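Local coordinates for putative tetR-family transcriptional regulatory protein (Streptomyces coelicolor, PDB 2DG8), which probably binds DNA as a dimeric TetR-family transcriptional regulator, through a helix-turn-helix domain joined to an all-helical C-terminal domain, at residues P8-R13 with G40-S45; A17-I22 with F61-D66; Q55-A60 with P118-L123. One frame throughout, in Å; residues are numbered along the deposited sequence.

Interaction 1: residues P8-R13 with G40-S45; sequences PQRRER and GVPLGS
Arg-10 reaches from the first turn of helix 10-25 to the loop ahead of helix 44-49 and lays its aliphatic part against Val-41. Its CG stands anti to the backbone N (chi1 179°), and from there the chain slides past the valine in the opposite direction, with CG 3.6 Å from Val-41 CG1. This is the tight part of the contact: Val-41 is buried, and its CG1 is shared by two arginines, since NH2 of Arg-13 lies 3.5 Å from the same methyl. The chain of Arg-10 bends at chi3 (-80°), where NE turns off the line of CG and CD; beyond it the guanidinium lies by Pro-42 and Ser-45. NH2 of Arg-10 comes to 3.4 Å from OG of the buried Ser-45. The serine hydroxyl gives a weak hydrogen bond to Pro-42 O. Packing is slacker at the proline, whose CD lies over one face of the Arg-10 guanidinium, off toward the rim and 4.0 Å from NH2. The loop is the turn of the helix-turn-helix unit: Gly-40, with positive phi, is the C-prime residue of a Schellman motif that closes helix 32-39, and helix 44-49, by family precedent the probable DNA-recognition helix, follows. An alanine in place of Arg-10 would probably leave Val-41 CG1 less well covered on this side and strip the ring of Pro-42 of the flat group beside it. Gly-40 and Pro-42 are both exposed, and at the glycine the contact is loose: NH2 of Arg-13 is 4.1 Å from Gly-40 O, which sits at the guanidinium edge. The firmer polar partner of Arg-13 is Asp-7, in a salt bridge through NH1.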
# COMPACT_ATOMS: atom_id res chain seq x y z
N PRO A 8 30.45 18.72 0.50
CA PRO A 8 29.32 18.96 -0.40
C PRO A 8 28.18 17.95 -0.20
O PRO A 8 27.23 17.91 -0.99
CB PRO A 8 29.95 18.82 -1.79
CG PRO A 8 31.39 19.17 -1.56
CD PRO A 8 31.68 18.46 -0.26
N GLN A 9 28.28 17.15 0.86
CA GLN A 9 27.28 16.14 1.17
C GLN A 9 26.30 16.56 2.27
O GLN A 9 25.63 15.71 2.86
CB GLN A 9 27.97 14.83 1.58
CG GLN A 9 28.49 13.97 0.43
CD GLN A 9 29.34 14.75 -0.57
OE1 GLN A 9 28.82 15.51 -1.39
NE2 GLN A 9 30.66 14.57 -0.50
N ARG A 10 26.22 17.85 2.55
CA ARG A 10 25.31 18.31 3.59
C ARG A 10 23.86 18.24 3.12
O ARG A 10 22.96 17.93 3.90
CB ARG A 10 25.65 19.74 4.01
CG ARG A 10 24.72 20.30 5.07
CD ARG A 10 25.17 21.68 5.57
NE ARG A 10 26.25 21.61 6.55
CZ ARG A 10 26.80 22.68 7.12
NH1 ARG A 10 27.77 22.54 8.01
NH2 ARG A 10 26.37 23.90 6.80
N ARG A 11 23.64 18.52 1.84
CA ARG A 11 22.30 18.47 1.28
C ARG A 11 21.81 17.03 1.30
O ARG A 11 20.69 16.76 1.71
CB ARG A 11 22.31 19.02 -0.15
CG ARG A 11 20.95 19.50 -0.64
CD ARG A 11 21.09 20.39 -1.87
NE ARG A 11 19.82 20.99 -2.28
CZ ARG A 11 18.84 20.32 -2.88
NH1 ARG A 11 17.72 20.94 -3.21
NH2 ARG A 11 19.00 19.03 -3.17
N GLU A 12 22.68 16.10 0.88
CA GLU A 12 22.34 14.68 0.86
C GLU A 12 22.01 14.20 2.27
O GLU A 12 21.10 13.39 2.47
CB GLU A 12 23.53 13.85 0.33
CG GLU A 12 24.01 14.21 -1.08
CD GLU A 12 25.10 13.26 -1.58
OE1 GLU A 12 25.56 13.43 -2.73
OE2 GLU A 12 25.50 12.34 -0.83
N ARG A 13 22.76 14.70 3.25
CA ARG A 13 22.54 14.30 4.63
C ARG A 13 21.19 14.79 5.11
O ARG A 13 20.53 14.13 5.92
CB ARG A 13 23.64 14.87 5.53
CG ARG A 13 24.12 13.89 6.59
CD ARG A 13 25.24 14.50 7.41
NE ARG A 13 26.31 15.01 6.57
CZ ARG A 13 26.80 16.24 6.65
NH1 ARG A 13 27.78 16.63 5.85
NH2 ARG A 13 26.31 17.09 7.55
N GLY A 40 22.48 16.82 11.76
CA GLY A 40 23.62 17.46 12.39
C GLY A 40 24.12 18.61 11.54
O GLY A 40 25.28 18.65 11.15
N VAL A 41 23.21 19.52 11.22
CA VAL A 41 23.53 20.70 10.41
C VAL A 41 22.76 21.87 11.00
O VAL A 41 21.68 21.69 11.56
CB VAL A 41 23.11 20.53 8.92
CG1 VAL A 41 23.64 19.22 8.38
CG2 VAL A 41 21.58 20.58 8.79
N PRO A 42 23.31 23.09 10.91
CA PRO A 42 22.57 24.22 11.47
C PRO A 42 21.19 24.38 10.83
O PRO A 42 20.99 24.08 9.65
CB PRO A 42 23.50 25.41 11.22
CG PRO A 42 24.34 24.97 10.05
CD PRO A 42 24.60 23.52 10.34
N LEU A 43 20.23 24.85 11.64
CA LEU A 43 18.86 25.06 11.19
C LEU A 43 18.78 25.83 9.87
O LEU A 43 17.97 25.51 9.00
CB LEU A 43 18.07 25.81 12.27
CG LEU A 43 16.61 26.17 11.98
CD1 LEU A 43 15.76 24.90 11.88
CD2 LEU A 43 16.08 27.07 13.10
N GLY A 44 19.63 26.84 9.73
CA GLY A 44 19.63 27.64 8.51
C GLY A 44 19.91 26.86 7.24
O GLY A 44 19.50 27.27 6.15
N SER A 45 20.61 25.73 7.35
CA SER A 45 20.94 24.91 6.19
C SER A 45 19.69 24.37 5.50
O SER A 45 19.72 24.08 4.30
CB SER A 45 21.82 23.73 6.59
OG SER A 45 23.00 24.16 7.22

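Interaction 2: residues A17-I22 with F61-D66; sequences ATLDLI and FGRFTD
With CG1 anti to the carbonyl carbon (chi1 -66°) and CD1 continuing outward (chi2 175°), Ile-22 extends from helix 10-25 to meet Phe-61 of helix 53-77 tip to tip. The Phe-61 ring has CG likewise anti to its carbonyl carbon, and its far end leads toward the isoleucine, bringing CZ to 3.7 Å from Ile-22 CD1. The branch methyl Ile-22 CG2 is the second neighbour of that ring atom, at 4.1 Å. One turn back on helix 10-25, Leu-19 faces the other helix through CD2. This methyl lies 3.5 Å from CD of Arg-63, whose aliphatic chain crosses the leucine at a slant, and 4.2 Å from CB of Phe-64. The short segments run almost perpendicular, at 88°, with axes 10.2 Å apart, and join the first helix of the DNA-binding domain to the long helix that leads into the C-terminal domain, as in TetR-family regulators. Helix 101-116 covers the junction, with Leu-113 against Phe-61 and Thr-107 against Phe-64. The second subunit reaches it too: Arg-116 of that chain donates a hydrogen bond to Ile-22 O. Across the two segments themselves there is no hydrogen bond, and cohesion rests on methyl, ring and methylene contacts, so between these two segments the crossing probably relies on apolar burial and fit.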
# COMPACT_ATOMS: atom_id res chain seq x y z
N ALA A 17 18.22 12.33 6.58
CA ALA A 17 17.65 12.58 7.90
C ALA A 17 16.13 12.74 7.80
O ALA A 17 15.39 12.36 8.71
CB ALA A 17 18.27 13.84 8.50
N THR A 18 15.69 13.30 6.68
CA THR A 18 14.26 13.49 6.44
C THR A 18 13.59 12.12 6.32
O THR A 18 12.50 11.89 6.86
CB THR A 18 14.02 14.29 5.15
OG1 THR A 18 14.75 15.53 5.20
CG2 THR A 18 12.53 14.61 4.98
N LEU A 19 14.25 11.22 5.61
CA LEU A 19 13.76 9.85 5.40
C LEU A 19 13.74 9.11 6.74
O LEU A 19 12.77 8.45 7.08
CB LEU A 19 14.66 9.13 4.39
CG LEU A 19 14.11 8.77 3.00
CD1 LEU A 19 12.87 9.58 2.63
CD2 LEU A 19 15.22 8.97 1.99
N ASP A 20 14.83 9.23 7.51
CA ASP A 20 14.92 8.60 8.82
C ASP A 20 13.74 9.08 9.67
O ASP A 20 13.02 8.28 10.26
CB ASP A 20 16.22 9.01 9.54
CG ASP A 20 17.46 8.37 8.95
OD1 ASP A 20 18.58 8.81 9.31
OD2 ASP A 20 17.34 7.42 8.13
N LEU A 21 13.55 10.40 9.71
CA LEU A 21 12.47 11.02 10.48
C LEU A 21 11.10 10.47 10.09
O LEU A 21 10.33 10.05 10.95
CB LEU A 21 12.51 12.54 10.30
CG LEU A 21 11.53 13.44 11.06
CD1 LEU A 21 10.12 13.28 10.49
CD2 LEU A 21 11.55 13.09 12.54
N ILE A 22 10.79 10.48 8.79
CA ILE A 22 9.49 9.97 8.34
C ILE A 22 9.31 8.50 8.73
O ILE A 22 8.27 8.11 9.25
CB ILE A 22 9.33 10.14 6.80
CG1 ILE A 22 9.28 11.63 6.44
CG2 ILE A 22 8.05 9.45 6.32
CD1 ILE A 22 9.23 11.90 4.95
N PHE A 61 11.63 11.57 -1.01
CA PHE A 61 10.92 10.38 -1.48
C PHE A 61 11.43 9.95 -2.85
O PHE A 61 11.29 8.79 -3.24
CB PHE A 61 9.42 10.63 -1.52
CG PHE A 61 8.74 10.46 -0.17
CD1 PHE A 61 7.99 11.49 0.38
CD2 PHE A 61 8.83 9.26 0.52
CE1 PHE A 61 7.34 11.33 1.61
CE2 PHE A 61 8.18 9.08 1.74
CZ PHE A 61 7.43 10.12 2.29
N GLY A 62 12.01 10.90 -3.57
CA GLY A 62 12.56 10.60 -4.88
C GLY A 62 13.82 9.78 -4.65
O GLY A 62 14.11 8.86 -5.40
N ARG A 63 14.56 10.12 -3.60
CA ARG A 63 15.78 9.38 -3.26
C ARG A 63 15.42 7.95 -2.83
O ARG A 63 16.09 6.99 -3.22
CB ARG A 63 16.54 10.06 -2.12
CG ARG A 63 17.67 9.20 -1.61
CD ARG A 63 17.98 9.43 -0.14
NE ARG A 63 18.94 10.51 0.07
CZ ARG A 63 20.07 10.37 0.76
NH1 ARG A 63 20.38 9.20 1.31
NH2 ARG A 63 20.89 11.40 0.90
N PHE A 64 14.39 7.83 -1.99
CA PHE A 64 13.94 6.51 -1.54
C PHE A 64 13.47 5.71 -2.76
O PHE A 64 13.72 4.51 -2.88
CB PHE A 64 12.78 6.63 -0.54
CG PHE A 64 12.11 5.33 -0.24
CD1 PHE A 64 10.91 4.99 -0.84
CD2 PHE A 64 12.72 4.40 0.61
CE1 PHE A 64 10.32 3.74 -0.62
CE2 PHE A 64 12.15 3.15 0.84
CZ PHE A 64 10.95 2.82 0.22
N THR A 65 12.81 6.40 -3.67
CA THR A 65 12.32 5.81 -4.90
C THR A 65 13.46 5.25 -5.75
O THR A 65 13.38 4.12 -6.26
CB THR A 65 11.48 6.86 -5.67
OG1 THR A 65 10.09 6.55 -5.50
CG2 THR A 65 11.86 6.93 -7.15
N ASP A 66 14.54 6.01 -5.88
CA ASP A 66 15.71 5.58 -6.65
C ASP A 66 16.27 4.29 -6.07
O ASP A 66 16.69 3.39 -6.80
CB ASP A 66 16.80 6.67 -6.62
CG ASP A 66 16.45 7.88 -7.47
OD1 ASP A 66 17.13 8.93 -7.32
OD2 ASP A 66 15.52 7.80 -8.29

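Interaction 3: residues Q55-A60 with P118-L123; sequences QLLREA and PAYREL
Arg-58 overlaps the ring of Tyr-120 with its aliphatic root, CG standing 3.7 Å from CE2. Farther out the chain bends at chi3 (76°), and NH1 lies over one face of the ring, 4.3 Å above its plane and displaced toward the rim. The planes are 49° apart, and with Arg-58 CZ 5.7 Å from the centre of the Tyr-120 ring any cation-pi attraction is at most weak. The charged end is held instead by Glu-122, whose OE1 forms a salt bridge with Arg-58 NH2 at 3.1 Å, near the guanidinium plane although the carboxylate is turned 64° from it. Ala-119 O also lies in plane at the guanidinium edge, 3.5 Å from NH1, and CD2 of Leu-123 sits over one guanidinium face, 4.4 Å from NH2. The contact ties helix 53-77, which carries on from the helix-turn-helix region, to the 3-10 turn 118-120 and the start of helix 121-135 in the TetR-type C-terminal domain. Against this bridge, whose glutamate is exposed, lies a buried side, where Leu-57 meets the phenol end of Tyr-120: its CB is 3.7 Å from OH, and its CD1 is nearly as close. Leu-57 also touches Ile-27, in the loop after helix 10-25. At the other end, Glu-122 also packs on Arg-162 of the second subunit.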
# COMPACT_ATOMS: atom_id res chain seq x y z
N GLN A 55 9.50 20.67 -1.80
CA GLN A 55 10.67 20.26 -2.58
C GLN A 55 11.48 19.25 -1.77
O GLN A 55 11.98 18.26 -2.30
CB GLN A 55 11.55 21.46 -2.91
CG GLN A 55 12.83 21.05 -3.62
CD GLN A 55 13.77 22.22 -3.82
OE1 GLN A 55 14.33 22.76 -2.87
NE2 GLN A 55 13.94 22.61 -5.08
N LEU A 56 11.62 19.52 -0.47
CA LEU A 56 12.36 18.64 0.44
C LEU A 56 11.72 17.24 0.39
O LEU A 56 12.41 16.25 0.16
CB LEU A 56 12.29 19.23 1.86
CG LEU A 56 13.16 18.76 3.04
CD1 LEU A 56 12.38 17.79 3.88
CD2 LEU A 56 14.49 18.15 2.55
N LEU A 57 10.41 17.18 0.58
CA LEU A 57 9.71 15.90 0.54
C LEU A 57 9.80 15.22 -0.82
O LEU A 57 9.97 14.00 -0.91
CB LEU A 57 8.24 16.07 0.93
CG LEU A 57 7.96 16.38 2.40
CD1 LEU A 57 6.46 16.42 2.63
CD2 LEU A 57 8.60 15.32 3.29
N ARG A 58 9.70 16.00 -1.88
CA ARG A 58 9.78 15.44 -3.22
C ARG A 58 11.17 14.86 -3.46
O ARG A 58 11.30 13.76 -4.00
CB ARG A 58 9.46 16.51 -4.27
CG ARG A 58 8.02 17.02 -4.20
CD ARG A 58 7.75 18.14 -5.20
NE ARG A 58 7.62 17.66 -6.57
CZ ARG A 58 6.56 17.01 -7.04
NH1 ARG A 58 5.52 16.76 -6.24
NH2 ARG A 58 6.52 16.61 -8.30
N GLU A 59 12.20 15.58 -3.03
CA GLU A 59 13.56 15.09 -3.22
C GLU A 59 13.88 13.92 -2.30
O GLU A 59 14.65 13.04 -2.68
CB GLU A 59 14.59 16.22 -3.01
CG GLU A 59 14.44 17.38 -3.99
CD GLU A 59 15.72 18.19 -4.15
OE1 GLU A 59 15.62 19.40 -4.44
OE2 GLU A 59 16.82 17.62 -4.00
N ALA A 60 13.30 13.91 -1.10
CA ALA A 60 13.53 12.82 -0.15
C ALA A 60 12.90 11.52 -0.63
O ALA A 60 13.55 10.48 -0.65
CB ALA A 60 12.97 13.18 1.22
N PRO A 118 -2.59 14.59 -4.78
CA PRO A 118 -2.36 14.19 -6.17
C PRO A 118 -1.00 14.59 -6.75
O PRO A 118 -0.40 13.84 -7.51
CB PRO A 118 -3.52 14.83 -6.92
CG PRO A 118 -4.63 14.73 -5.92
CD PRO A 118 -3.95 15.15 -4.63
N ALA A 119 -0.53 15.78 -6.40
CA ALA A 119 0.76 16.24 -6.91
C ALA A 119 1.84 15.19 -6.69
O ALA A 119 2.73 15.01 -7.52
CB ALA A 119 1.15 17.54 -6.23
N TYR A 120 1.76 14.48 -5.57
CA TYR A 120 2.76 13.46 -5.28
C TYR A 120 2.64 12.18 -6.09
O TYR A 120 3.51 11.31 -6.03
CB TYR A 120 2.80 13.15 -3.78
CG TYR A 120 3.45 14.25 -2.96
CD1 TYR A 120 2.69 15.27 -2.38
CD2 TYR A 120 4.84 14.30 -2.81
CE1 TYR A 120 3.29 16.30 -1.67
CE2 TYR A 120 5.46 15.34 -2.09
CZ TYR A 120 4.67 16.33 -1.52
OH TYR A 120 5.27 17.35 -0.82
N ARG A 121 1.56 12.06 -6.87
CA ARG A 121 1.38 10.88 -7.71
C ARG A 121 2.36 10.94 -8.88
O ARG A 121 2.53 9.96 -9.61
CB ARG A 121 -0.07 10.79 -8.19
CG ARG A 121 -1.02 10.50 -7.05
CD ARG A 121 -2.46 10.38 -7.48
NE ARG A 121 -3.34 10.45 -6.31
CZ ARG A 121 -4.66 10.56 -6.38
NH1 ARG A 121 -5.37 10.62 -5.26
NH2 ARG A 121 -5.26 10.61 -7.56
N GLU A 122 3.00 12.09 -9.04
CA GLU A 122 4.02 12.25 -10.08
C GLU A 122 5.18 11.37 -9.64
O GLU A 122 5.90 10.79 -10.47
CB GLU A 122 4.51 13.70 -10.15
CG GLU A 122 3.61 14.65 -10.89
CD GLU A 122 4.13 16.08 -10.85
OE1 GLU A 122 5.33 16.29 -11.11
OE2 GLU A 122 3.33 17.00 -10.56
N LEU A 123 5.37 11.29 -8.33
CA LEU A 123 6.43 10.48 -7.75
C LEU A 123 6.13 9.00 -7.94
O LEU A 123 6.96 8.25 -8.44
CB LEU A 123 6.57 10.78 -6.26
CG LEU A 123 7.83 11.50 -5.79
CD1 LEU A 123 9.04 10.62 -6.07
CD2 LEU A 123 7.96 12.84 -6.50

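How the interactions relate
Helix 10-25 carries the first segments of interactions 1 and 2, and helix 53-77 joins interaction 2 to interaction 3. Along the chain, interaction 1 closes before interaction 3 opens, whereas interaction 2 has segments that alternate with those of both. The centres of interactions 2 and 3 are about 11 Å apart, those of 1 and 2 about 15 Å, and those of 1 and 3 about 20 Å. A salt bridge from Arg-11 to Glu-59 connects interactions 1 and 3 directly, and Thr-18 packs on Leu-56 between interactions 2 and 3. The helix-turn-helix is thus linked stepwise to the C-terminal domain through the two helices that these contacts share.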